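Local coordinates for ankyrin repeat family protein (Enterococcus faecalis, PDB 3HRA), which is of unknown function but, as an ankyrin repeat protein, probably serves as a scaffold for binding other proteins, at residues A143-V148 against R179-Y184; I160-M165 against S194-Q199. One frame throughout, in Å; residues are numbered along the deposited sequence.

Interaction 1 of 2, residues A143-V148 against R179-Y184; sequences ALIEAV and RTAMDY
Leu144, Ile145 and Val148 close round Ala181, whose CB points toward helix 143-149. Leu144 reaches this methyl from one flank: its CG lies anti to the backbone N (chi1 -175°), and CD2 comes to 3.7 Å from Ala181 CB. Ile145 uses its two branches differently: CG1 lies 3.9 Å from Ala181 N, while CG2, anti to the backbone N, approaches the Tyr184 ring obliquely, 3.8 Å from CE2. Val148 brings CG2 to 4.2 Å from Ala181 CB, while its CG1 lies 3.5 Å from Ala181 O and against Tyr184 CB. Contacts of this kind join neighbouring helices of one layer in an ankyrin stack, and the small Ala181 lets the backbones close up, to 4.7 Å between Ile145 CA and Ala181 CA. Helix 181-188 is fixed at its start by a capping box. Thr180 N gives a nearly straight bond of 2.9 Å to Asp183 OD2, while Thr180 OG1 accepts from Asp183 N as N-cap. On the other edge of the Tyr184 ring, CE1 sits over the centre of the Arg179 guanidinium, whose NE is hydrogen-bonded to Ser177 OG, and Tyr184 OH is hydrogen-bonded to Asp175.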
loop_
_atom_site.group_PDB
_atom_site.type_symbol
_atom_site.label_atom_id
_atom_site.label_comp_id
_atom_site.label_asym_id
_atom_site.label_seq_id
_atom_site.Cartn_x
_atom_site.Cartn_y
_atom_site.Cartn_z
ATOM N N ALA A 143 4.154 9.346 6.929
ATOM C CA ALA A 143 3.643 8.148 7.594
ATOM C C ALA A 143 3.592 8.373 9.096
ATOM O O ALA A 143 2.602 8.024 9.751
ATOM C CB ALA A 143 4.509 6.928 7.265
ATOM N N LEU A 144 4.643 8.977 9.642
ATOM C CA LEU A 144 4.671 9.264 11.072
ATOM C C LEU A 144 3.531 10.188 11.517
ATOM O O LEU A 144 2.854 9.919 12.518
ATOM C CB LEU A 144 6.011 9.877 11.459
ATOM C CG LEU A 144 6.184 10.114 12.952
ATOM C CD1 LEU A 144 6.220 8.782 13.735
ATOM C CD2 LEU A 144 7.460 10.939 13.191
ATOM N N ILE A 145 3.330 11.281 10.791
ATOM C CA ILE A 145 2.282 12.232 11.125
ATOM C C ILE A 145 0.909 11.578 11.080
ATOM O O ILE A 145 0.095 11.789 11.984
ATOM C CB ILE A 145 2.322 13.492 10.219
ATOM C CG1 ILE A 145 3.532 14.355 10.597
ATOM C CG2 ILE A 145 1.056 14.294 10.396
ATOM C CD1 ILE A 145 3.867 15.435 9.587
ATOM N N GLU A 146 0.644 10.781 10.047
ATOM C CA GLU A 146 -0.652 10.118 9.956
ATOM C C GLU A 146 -0.826 9.117 11.100
ATOM O O GLU A 146 -1.899 9.055 11.711
ATOM C CB GLU A 146 -0.868 9.443 8.589
ATOM C CG GLU A 146 -0.968 10.429 7.422
ATOM C CD GLU A 146 -1.905 9.939 6.303
ATOM O OE1 GLU A 146 -2.426 8.799 6.380
ATOM O OE2 GLU A 146 -2.138 10.696 5.344
ATOM N N ALA A 147 0.211 8.324 11.374
ATOM C CA ALA A 147 0.147 7.344 12.457
ATOM C C ALA A 147 -0.140 7.985 13.822
ATOM O O ALA A 147 -0.788 7.376 14.671
ATOM C CB ALA A 147 1.422 6.507 12.519
ATOM N N VAL A 148 0.349 9.206 14.027
ATOM C CA VAL A 148 0.143 9.932 15.282
ATOM C C VAL A 148 -1.150 10.748 15.286
ATOM O O VAL A 148 -1.981 10.600 16.180
ATOM C CB VAL A 148 1.311 10.887 15.582
ATOM C CG1 VAL A 148 0.979 11.762 16.808
ATOM C CG2 VAL A 148 2.587 10.089 15.841
ATOM N N ARG A 179 2.357 21.676 11.349
ATOM C CA ARG A 179 2.435 20.849 12.553
ATOM C C ARG A 179 3.322 19.615 12.363
ATOM O O ARG A 179 3.360 19.019 11.283
ATOM C CB ARG A 179 1.024 20.455 13.015
ATOM C CG ARG A 179 0.291 21.585 13.753
ATOM C CD ARG A 179 -1.076 21.141 14.285
ATOM N NE ARG A 179 -2.028 20.933 13.198
ATOM C CZ ARG A 179 -3.320 20.634 13.352
ATOM N NH1 ARG A 179 -3.847 20.504 14.565
ATOM N NH2 ARG A 179 -4.088 20.467 12.278
ATOM N N THR A 180 4.029 19.243 13.425
ATOM C CA THR A 180 4.825 18.028 13.427
ATOM C C THR A 180 4.089 16.914 14.168
ATOM O O THR A 180 3.067 17.135 14.823
ATOM C CB THR A 180 6.196 18.225 14.130
ATOM O OG1 THR A 180 5.976 18.525 15.514
ATOM C CG2 THR A 180 7.009 19.344 13.455
ATOM N N ALA A 181 4.634 15.711 14.077
ATOM C CA ALA A 181 4.100 14.575 14.826
ATOM C C ALA A 181 4.062 14.848 16.349
ATOM O O ALA A 181 3.087 14.527 17.028
ATOM C CB ALA A 181 4.918 13.332 14.522
ATOM N N MET A 182 5.116 15.451 16.880
ATOM C CA MET A 182 5.163 15.808 18.295
ATOM C C MET A 182 4.031 16.768 18.654
ATOM O O MET A 182 3.409 16.640 19.707
ATOM C CB MET A 182 6.518 16.451 18.611
ATOM C CG MET A 182 6.848 16.559 20.077
ATOM S SD MET A 182 8.563 17.084 20.347
ATOM C CE MET A 182 9.472 15.577 20.016
ATOM N N ASP A 183 3.769 17.729 17.771
ATOM C CA ASP A 183 2.671 18.687 17.952
ATOM C C ASP A 183 1.333 17.979 18.098
ATOM O O ASP A 183 0.567 18.286 19.017
ATOM C CB ASP A 183 2.592 19.671 16.769
ATOM C CG ASP A 183 3.724 20.674 16.763
ATOM O OD1 ASP A 183 4.236 21.000 17.863
ATOM O OD2 ASP A 183 4.103 21.136 15.654
ATOM N N TYR A 184 1.053 17.030 17.202
ATOM C CA TYR A 184 -0.222 16.320 17.233
ATOM C C TYR A 184 -0.369 15.467 18.497
ATOM O O TYR A 184 -1.421 15.474 19.131
ATOM C CB TYR A 184 -0.414 15.447 15.979
ATOM C CG TYR A 184 -0.780 16.237 14.738
ATOM C CD1 TYR A 184 -2.038 16.809 14.607
ATOM C CD2 TYR A 184 0.126 16.390 13.693
ATOM C CE1 TYR A 184 -2.388 17.531 13.470
ATOM C CE2 TYR A 184 -0.218 17.102 12.538
ATOM C CZ TYR A 184 -1.473 17.674 12.445
ATOM O OH TYR A 184 -1.829 18.391 11.326
#

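Interaction 2 of 2, residues I160-M165 against S194-Q199; sequences IVKLLM and SKILAQ
The second layer of the ankyrin stack, where helix 155-166 lies beside helix 191-198, is joined by Val161, Lys162 and Met165 meeting Ile196 and Leu197. Segments 160-165 and 194-198 run almost parallel, at 9°, with their axes 10.1 Å apart at closest approach, a spacing that side chains rather than backbones must bridge. Val161 CG1, held anti to the backbone N (chi1 169°), serves two partners. It lies 4.0 Å from Ile196 CG2, the two side chains crossing obliquely. It also rests 3.9 Å from Leu197 CD2, here with the side chains at about a right angle. The same Leu197 CD2 is touched by Met165, whose chain bends so that SD lies 4.0 Å from it, again nearly perpendicular. Leu197 CD2 thus meets both a valine methyl and a thioether sulphur, and the leucine also packs on Ala181 and Met182 of helix 181-188.

Toward the more exposed side the contact changes character. Lys162 bends at chi2 (74°), which brings CD to 4.2 Å from Ile196 CG2, and the aliphatic part of the lysine lies obliquely across the isoleucine. Lys162 NZ donates to a water 3.1 Å away, and that water donates in turn to Gln199 OE1 at 2.7 Å. NZ is also hydrogen-bonded to Tyr200 OH and has a long, weak ion pair with Glu166. The chemistry is therefore graded: methyl and sulphur contacts, which impose little directional demand, centre on the buried Val161, Met165 and Leu197, while toward solvent Lys162 NZ and Gln199 OE1, 4.4 Å apart, are joined through water and not directly.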
loop_
_atom_site.group_PDB
_atom_site.type_symbol
_atom_site.label_atom_id
_atom_site.label_comp_id
_atom_site.label_asym_id
_atom_site.label_seq_id
_atom_site.Cartn_x
_atom_site.Cartn_y
_atom_site.Cartn_z
ATOM N N ILE A 160 3.752 1.373 15.785
ATOM C CA ILE A 160 4.063 1.863 14.442
ATOM C C ILE A 160 4.977 3.080 14.531
ATOM O O ILE A 160 5.956 3.180 13.785
ATOM C CB ILE A 160 2.795 2.154 13.620
ATOM C CG1 ILE A 160 2.120 0.840 13.210
ATOM C CG2 ILE A 160 3.122 2.988 12.374
ATOM C CD1 ILE A 160 0.677 0.986 12.755
ATOM N N VAL A 161 4.697 3.973 15.475
ATOM C CA VAL A 161 5.589 5.113 15.711
ATOM C C VAL A 161 7.028 4.666 16.057
ATOM O O VAL A 161 7.997 5.194 15.519
ATOM C CB VAL A 161 5.021 6.058 16.798
ATOM C CG1 VAL A 161 6.072 7.093 17.221
ATOM C CG2 VAL A 161 3.770 6.733 16.279
ATOM N N LYS A 162 7.158 3.695 16.955
ATOM C CA LYS A 162 8.473 3.190 17.343
ATOM C C LYS A 162 9.231 2.587 16.156
ATOM O O LYS A 162 10.417 2.867 15.969
ATOM C CB LYS A 162 8.344 2.141 18.451
ATOM C CG LYS A 162 9.677 1.636 18.937
ATOM C CD LYS A 162 10.387 2.684 19.796
ATOM C CE LYS A 162 11.592 2.064 20.493
ATOM N NZ LYS A 162 12.331 3.064 21.315
ATOM N N LEU A 163 8.540 1.751 15.386
ATOM C CA LEU A 163 9.070 1.141 14.163
ATOM C C LEU A 163 9.611 2.215 13.206
ATOM O O LEU A 163 10.724 2.089 12.697
ATOM C CB LEU A 163 7.966 0.353 13.458
ATOM C CG LEU A 163 8.263 -0.936 12.683
ATOM C CD1 LEU A 163 7.239 -1.135 11.566
ATOM C CD2 LEU A 163 9.689 -1.013 12.148
ATOM N N LEU A 164 8.828 3.269 12.973
ATOM C CA LEU A 164 9.249 4.357 12.075
ATOM C C LEU A 164 10.480 5.091 12.605
ATOM O O LEU A 164 11.415 5.377 11.852
ATOM C CB LEU A 164 8.093 5.363 11.815
ATOM C CG LEU A 164 6.931 4.816 10.972
ATOM C CD1 LEU A 164 5.697 5.717 11.032
ATOM C CD2 LEU A 164 7.396 4.613 9.532
ATOM N N MET A 165 10.476 5.423 13.894
ATOM C CA MET A 165 11.617 6.126 14.471
ATOM C C MET A 165 12.864 5.259 14.459
ATOM O O MET A 165 13.968 5.750 14.267
ATOM C CB MET A 165 11.309 6.609 15.894
ATOM C CG MET A 165 10.141 7.591 15.964
ATOM S SD MET A 165 10.312 9.004 14.857
ATOM C CE MET A 165 11.728 9.826 15.600
ATOM N N SER A 194 4.083 10.680 22.830
ATOM C CA SER A 194 4.938 11.836 23.132
ATOM C C SER A 194 6.268 11.410 23.755
ATOM O O SER A 194 7.330 11.931 23.419
ATOM C CB SER A 194 4.227 12.815 24.071
ATOM O OG SER A 194 3.119 13.423 23.425
ATOM N N LYS A 195 6.193 10.462 24.677
ATOM C CA LYS A 195 7.366 9.951 25.364
ATOM C C LYS A 195 8.310 9.268 24.366
ATOM O O LYS A 195 9.527 9.489 24.397
ATOM C CB LYS A 195 6.931 8.972 26.455
ATOM C CG LYS A 195 8.067 8.416 27.272
ATOM C CD LYS A 195 7.555 7.592 28.446
ATOM C CE LYS A 195 6.827 6.354 27.968
ATOM N NZ LYS A 195 6.483 5.452 29.104
ATOM N N ILE A 196 7.751 8.444 23.488
ATOM C CA ILE A 196 8.531 7.775 22.447
ATOM C C ILE A 196 9.231 8.825 21.587
ATOM O O ILE A 196 10.440 8.755 21.357
ATOM C CB ILE A 196 7.630 6.883 21.567
ATOM C CG1 ILE A 196 7.023 5.738 22.383
ATOM C CG2 ILE A 196 8.404 6.335 20.376
ATOM C CD1 ILE A 196 5.948 4.976 21.622
ATOM N N LEU A 197 8.485 9.826 21.132
ATOM C CA LEU A 197 9.064 10.854 20.264
ATOM C C LEU A 197 10.162 11.658 20.965
ATOM O O LEU A 197 11.149 12.030 20.338
ATOM C CB LEU A 197 7.987 11.791 19.715
ATOM C CG LEU A 197 7.015 11.139 18.727
ATOM C CD1 LEU A 197 5.876 12.070 18.340
ATOM C CD2 LEU A 197 7.738 10.654 17.477
ATOM N N ALA A 198 9.983 11.925 22.262
ATOM C CA ALA A 198 10.953 12.702 23.039
ATOM C C ALA A 198 12.309 11.994 23.152
ATOM O O ALA A 198 13.325 12.626 23.425
ATOM C CB ALA A 198 10.408 12.999 24.435
ATOM N N GLN A 199 12.313 10.685 22.950
ATOM C CA GLN A 199 13.533 9.901 23.067
ATOM C C GLN A 199 14.428 9.909 21.831
ATOM O O GLN A 199 15.546 9.401 21.872
ATOM C CB GLN A 199 13.180 8.470 23.473
ATOM C CG GLN A 199 12.684 8.410 24.927
ATOM C CD GLN A 199 12.022 7.105 25.257
ATOM O OE1 GLN A 199 11.967 6.198 24.422
ATOM N NE2 GLN A 199 11.516 6.990 26.480
HETATM O O HOH W 1 10.482 4.123 23.570
#

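Overall arrangement
Interactions 1 and 2 are the two layers of one interface, between helices 143-149 and 155-166, within a predicted ankyrin repeat, and the last two helices of the chain, 181-188 and 191-198. Their centres lie about 10 Å apart, and their side chains meet directly. Between helices 143-149 and 155-166, Val148 CG2 packs 3.6 Å from Val161 CG2, and Leu144 CD2 lies 3.8 Å from Met165 SD. Between the last two helices, Leu197 CD1 comes to 3.8 Å from Met182 N. Leu144, Val148, Val161 and Leu197 thus belong to a continuous apolar core running through both layers. The segments alternate along the chain, consistent with ankyrin stacking.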